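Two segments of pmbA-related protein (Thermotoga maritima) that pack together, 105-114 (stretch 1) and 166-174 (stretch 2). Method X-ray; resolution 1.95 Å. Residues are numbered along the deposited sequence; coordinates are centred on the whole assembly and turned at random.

Stretch 1, residues 105-114: YFFEGGKEYR
Stretch 2 (166-174) TNTLGLDVE

Residues 105-114 form an irregular, largely extended segment without regular helix or strand. From Tyr105 to Gly109 phi runs between -153° and -72° and psi between 135° and 171°; Gly110 breaks this run with phi/psi of 103/-8°, after which Lys111 to Arg114 return to extended values. Stretch 2 is a hairpin-like reversal: a strand ending at Thr166-Asn167, a type I turn from Asn167 to Gly170, and a second strand beginning at Asp172. The turn is set by Thr168 (phi -75°, psi -3°) and Leu169 (phi -92°, psi 14°) and closed by Gly170 N to Asn167 O at 3.1 Å. Gly170 follows with phi 91° and psi -3°, angles that would jam a CB against the preceding carbonyl, and Asn167 N donates to Leu171 O at 3.0 Å.

The backbones come closest, CA to CA, at Gly109 and Leu171 (3.8 Å); Glu108 CA and Leu169 CA are 4.9 Å apart, so between these pairs the numbering rises on both sides. Gly109 N donates a nearly linear hydrogen bond to Leu169 O (3.0 Å, 175°), and Gly109 CA makes a CA-H...O contact with Gly170 O at 3.4 Å. Such closeness depends on the absence of a side chain, since an ideal CB on Gly109 would fall 2.1 Å from Gly170 O.

Asn167 (chi1 71°, p; chi2 33°) ties the turn to stretch 1. Its OD1 accepts from Leu169 N at 2.8 Å and from Leu171 N at 3.2 Å, holding backbone amides in and just after the turn, while its ND2 donates to Phe107 O at 2.8 Å and 173° and also bonds elsewhere in the structure.

Three apolar side-chain pairs add van der Waals contact between hydrocarbon surfaces. The CA-to-CB bond of Phe106 (m, chi2 -21°) points toward stretch 2, and its ring edge meets Leu169 (m, p), with CD2 3.7 Å from Leu169 CD1. That of Phe107 (t, chi2 64°) points sideways; its ring edge approaches Leu171 (t, p), CD2 to Leu171 CD1 being 4.2 Å. That of Tyr113 (m, chi2 85°) points toward stretch 2; its CZ packs 3.5 Å from CG1 of Val173 (m) and its OH lies 3.5 Å from Leu171 CD1.

The CA-to-CB bond of Glu108 (m, t, chi3 -79°) points away, yet its aliphatic CG rests 3.6 Å from Leu169 CD2. A water donates to Glu108 OE2 at 2.6 Å and to Leu169 O at 3.1 Å, so this carbonyl serves both the water and Gly109 N. Together the contacts bury 438 Å², summed over both sides.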

# COMPACT_ATOMS: atom_id res chain seq x y z
N TYR A 105 -15.96 -19.25 15.76
CA TYR A 105 -15.74 -20.68 15.66
C TYR A 105 -14.94 -21.13 14.44
O TYR A 105 -14.65 -20.35 13.51
CB TYR A 105 -17.07 -21.44 15.77
CG TYR A 105 -18.05 -21.06 14.74
CD1 TYR A 105 -18.77 -19.89 14.86
CD2 TYR A 105 -18.27 -21.89 13.63
CE1 TYR A 105 -19.68 -19.53 13.89
CE2 TYR A 105 -19.18 -21.55 12.66
CZ TYR A 105 -19.89 -20.37 12.78
OH TYR A 105 -20.80 -20.05 11.79
N PHE A 106 -14.48 -22.37 14.52
CA PHE A 106 -13.77 -23.02 13.44
C PHE A 106 -14.71 -23.95 12.68
O PHE A 106 -15.69 -24.45 13.24
CB PHE A 106 -12.63 -23.88 13.98
CG PHE A 106 -11.49 -23.12 14.63
CD1 PHE A 106 -11.26 -21.75 14.38
CD2 PHE A 106 -10.60 -23.80 15.48
CE1 PHE A 106 -10.15 -21.09 14.98
CE2 PHE A 106 -9.51 -23.14 16.09
CZ PHE A 106 -9.30 -21.76 15.84
N PHE A 107 -14.34 -24.20 11.44
CA PHE A 107 -15.01 -25.11 10.55
C PHE A 107 -14.48 -26.53 10.73
O PHE A 107 -13.27 -26.78 10.81
CB PHE A 107 -14.84 -24.64 9.10
CG PHE A 107 -15.83 -25.24 8.15
CD1 PHE A 107 -17.18 -24.95 8.29
CD2 PHE A 107 -15.44 -26.05 7.12
CE1 PHE A 107 -18.11 -25.47 7.39
CE2 PHE A 107 -16.39 -26.60 6.23
CZ PHE A 107 -17.72 -26.29 6.36
N GLU A 108 -15.41 -27.48 10.78
CA GLU A 108 -15.09 -28.88 10.96
C GLU A 108 -14.67 -29.58 9.68
O GLU A 108 -14.98 -29.16 8.59
CB GLU A 108 -16.33 -29.60 11.52
CG GLU A 108 -16.70 -29.17 12.90
CD GLU A 108 -17.92 -29.90 13.41
OE1 GLU A 108 -19.04 -29.50 13.01
OE2 GLU A 108 -17.75 -30.88 14.18
N GLY A 109 -13.96 -30.70 9.83
CA GLY A 109 -13.56 -31.53 8.71
C GLY A 109 -14.75 -32.27 8.13
O GLY A 109 -15.85 -32.22 8.70
N GLY A 110 -14.53 -32.91 6.99
CA GLY A 110 -15.51 -33.84 6.41
C GLY A 110 -16.36 -33.36 5.24
O GLY A 110 -17.09 -34.17 4.68
N LYS A 111 -16.30 -32.08 4.87
CA LYS A 111 -17.08 -31.60 3.74
C LYS A 111 -16.45 -31.95 2.40
O LYS A 111 -15.27 -32.28 2.35
CB LYS A 111 -17.24 -30.08 3.83
CG LYS A 111 -18.08 -29.60 5.00
CD LYS A 111 -19.55 -30.02 4.89
CE LYS A 111 -20.33 -29.66 6.16
NZ LYS A 111 -21.79 -29.98 6.00
N GLU A 112 -17.23 -31.84 1.32
CA GLU A 112 -16.72 -31.97 -0.05
C GLU A 112 -16.42 -30.58 -0.65
O GLU A 112 -17.17 -29.61 -0.44
CB GLU A 112 -17.73 -32.64 -0.97
CG GLU A 112 -18.13 -34.04 -0.54
CD GLU A 112 -19.01 -34.77 -1.59
OE1 GLU A 112 -19.23 -34.26 -2.75
OE2 GLU A 112 -19.49 -35.87 -1.21
N TYR A 113 -15.37 -30.57 -1.49
CA TYR A 113 -14.79 -29.42 -2.07
C TYR A 113 -14.78 -29.67 -3.54
O TYR A 113 -14.55 -30.79 -3.96
CB TYR A 113 -13.36 -29.24 -1.54
CG TYR A 113 -13.33 -28.88 -0.05
CD1 TYR A 113 -13.39 -29.86 0.91
CD2 TYR A 113 -13.25 -27.58 0.36
CE1 TYR A 113 -13.41 -29.55 2.27
CE2 TYR A 113 -13.24 -27.24 1.73
CZ TYR A 113 -13.34 -28.26 2.67
OH TYR A 113 -13.36 -27.97 4.00
N ARG A 114 -14.98 -28.62 -4.33
CA ARG A 114 -14.94 -28.72 -5.80
C ARG A 114 -13.50 -28.96 -6.22
O ARG A 114 -12.59 -28.26 -5.81
CB ARG A 114 -15.40 -27.42 -6.45
CG ARG A 114 -16.86 -27.07 -6.22
CD ARG A 114 -17.31 -25.91 -7.19
NE ARG A 114 -18.79 -25.84 -7.23
CZ ARG A 114 -19.50 -25.27 -8.19
NH1 ARG A 114 -18.90 -24.67 -9.21
NH2 ARG A 114 -20.83 -25.26 -8.12
N THR A 166 -5.55 -26.41 8.56
CA THR A 166 -5.96 -27.59 9.32
C THR A 166 -6.25 -27.18 10.75
O THR A 166 -5.69 -26.21 11.24
CB THR A 166 -4.88 -28.71 9.19
OG1 THR A 166 -5.31 -29.90 9.87
CG2 THR A 166 -3.54 -28.24 9.77
N ASN A 167 -7.17 -27.91 11.40
CA ASN A 167 -7.54 -27.65 12.77
C ASN A 167 -7.92 -28.93 13.53
O ASN A 167 -8.05 -30.02 12.91
CB ASN A 167 -8.64 -26.58 12.83
CG ASN A 167 -9.96 -27.03 12.33
OD1 ASN A 167 -10.31 -28.18 12.48
ND2 ASN A 167 -10.77 -26.09 11.80
N THR A 168 -8.08 -28.78 14.83
CA THR A 168 -8.36 -29.90 15.76
C THR A 168 -9.83 -30.40 15.63
O THR A 168 -10.22 -31.36 16.29
CB THR A 168 -8.02 -29.49 17.18
OG1 THR A 168 -8.64 -28.22 17.47
CG2 THR A 168 -6.49 -29.34 17.32
N LEU A 169 -10.63 -29.74 14.80
CA LEU A 169 -11.99 -30.22 14.45
C LEU A 169 -11.99 -31.09 13.20
O LEU A 169 -13.05 -31.38 12.59
CB LEU A 169 -12.97 -29.05 14.30
CG LEU A 169 -13.25 -28.22 15.53
CD1 LEU A 169 -12.10 -27.22 15.79
CD2 LEU A 169 -14.61 -27.52 15.29
N GLY A 170 -10.81 -31.52 12.79
CA GLY A 170 -10.71 -32.40 11.65
C GLY A 170 -10.52 -31.74 10.31
O GLY A 170 -10.37 -32.43 9.32
N LEU A 171 -10.52 -30.40 10.24
CA LEU A 171 -10.25 -29.74 8.97
C LEU A 171 -8.84 -30.05 8.57
O LEU A 171 -7.88 -30.02 9.39
CB LEU A 171 -10.36 -28.21 9.09
CG LEU A 171 -10.27 -27.36 7.82
CD1 LEU A 171 -11.50 -27.62 6.94
CD2 LEU A 171 -10.13 -25.85 8.15
N ASP A 172 -8.70 -30.37 7.30
CA ASP A 172 -7.40 -30.59 6.70
C ASP A 172 -7.48 -30.45 5.15
O ASP A 172 -7.85 -31.38 4.43
CB ASP A 172 -6.86 -31.96 7.08
CG ASP A 172 -5.37 -32.09 6.73
OD1 ASP A 172 -4.78 -31.12 6.18
OD2 ASP A 172 -4.77 -33.13 7.06
N VAL A 173 -7.16 -29.26 4.67
CA VAL A 173 -7.38 -28.92 3.25
C VAL A 173 -6.12 -28.30 2.71
O VAL A 173 -5.36 -27.70 3.45
CB VAL A 173 -8.68 -27.96 3.05
CG1 VAL A 173 -9.94 -28.72 3.39
CG2 VAL A 173 -8.61 -26.67 3.83
N GLU A 174 -5.86 -28.51 1.42
CA GLU A 174 -4.63 -28.01 0.79
C GLU A 174 -5.01 -27.69 -0.63
O GLU A 174 -5.86 -28.36 -1.19
CB GLU A 174 -3.51 -29.06 0.85
CG GLU A 174 -2.22 -28.69 0.10
CD GLU A 174 -2.16 -29.13 -1.38
OE1 GLU A 174 -2.92 -30.05 -1.78
OE2 GLU A 174 -1.33 -28.57 -2.15
O HOH W 1 -15.46 -32.07 14.36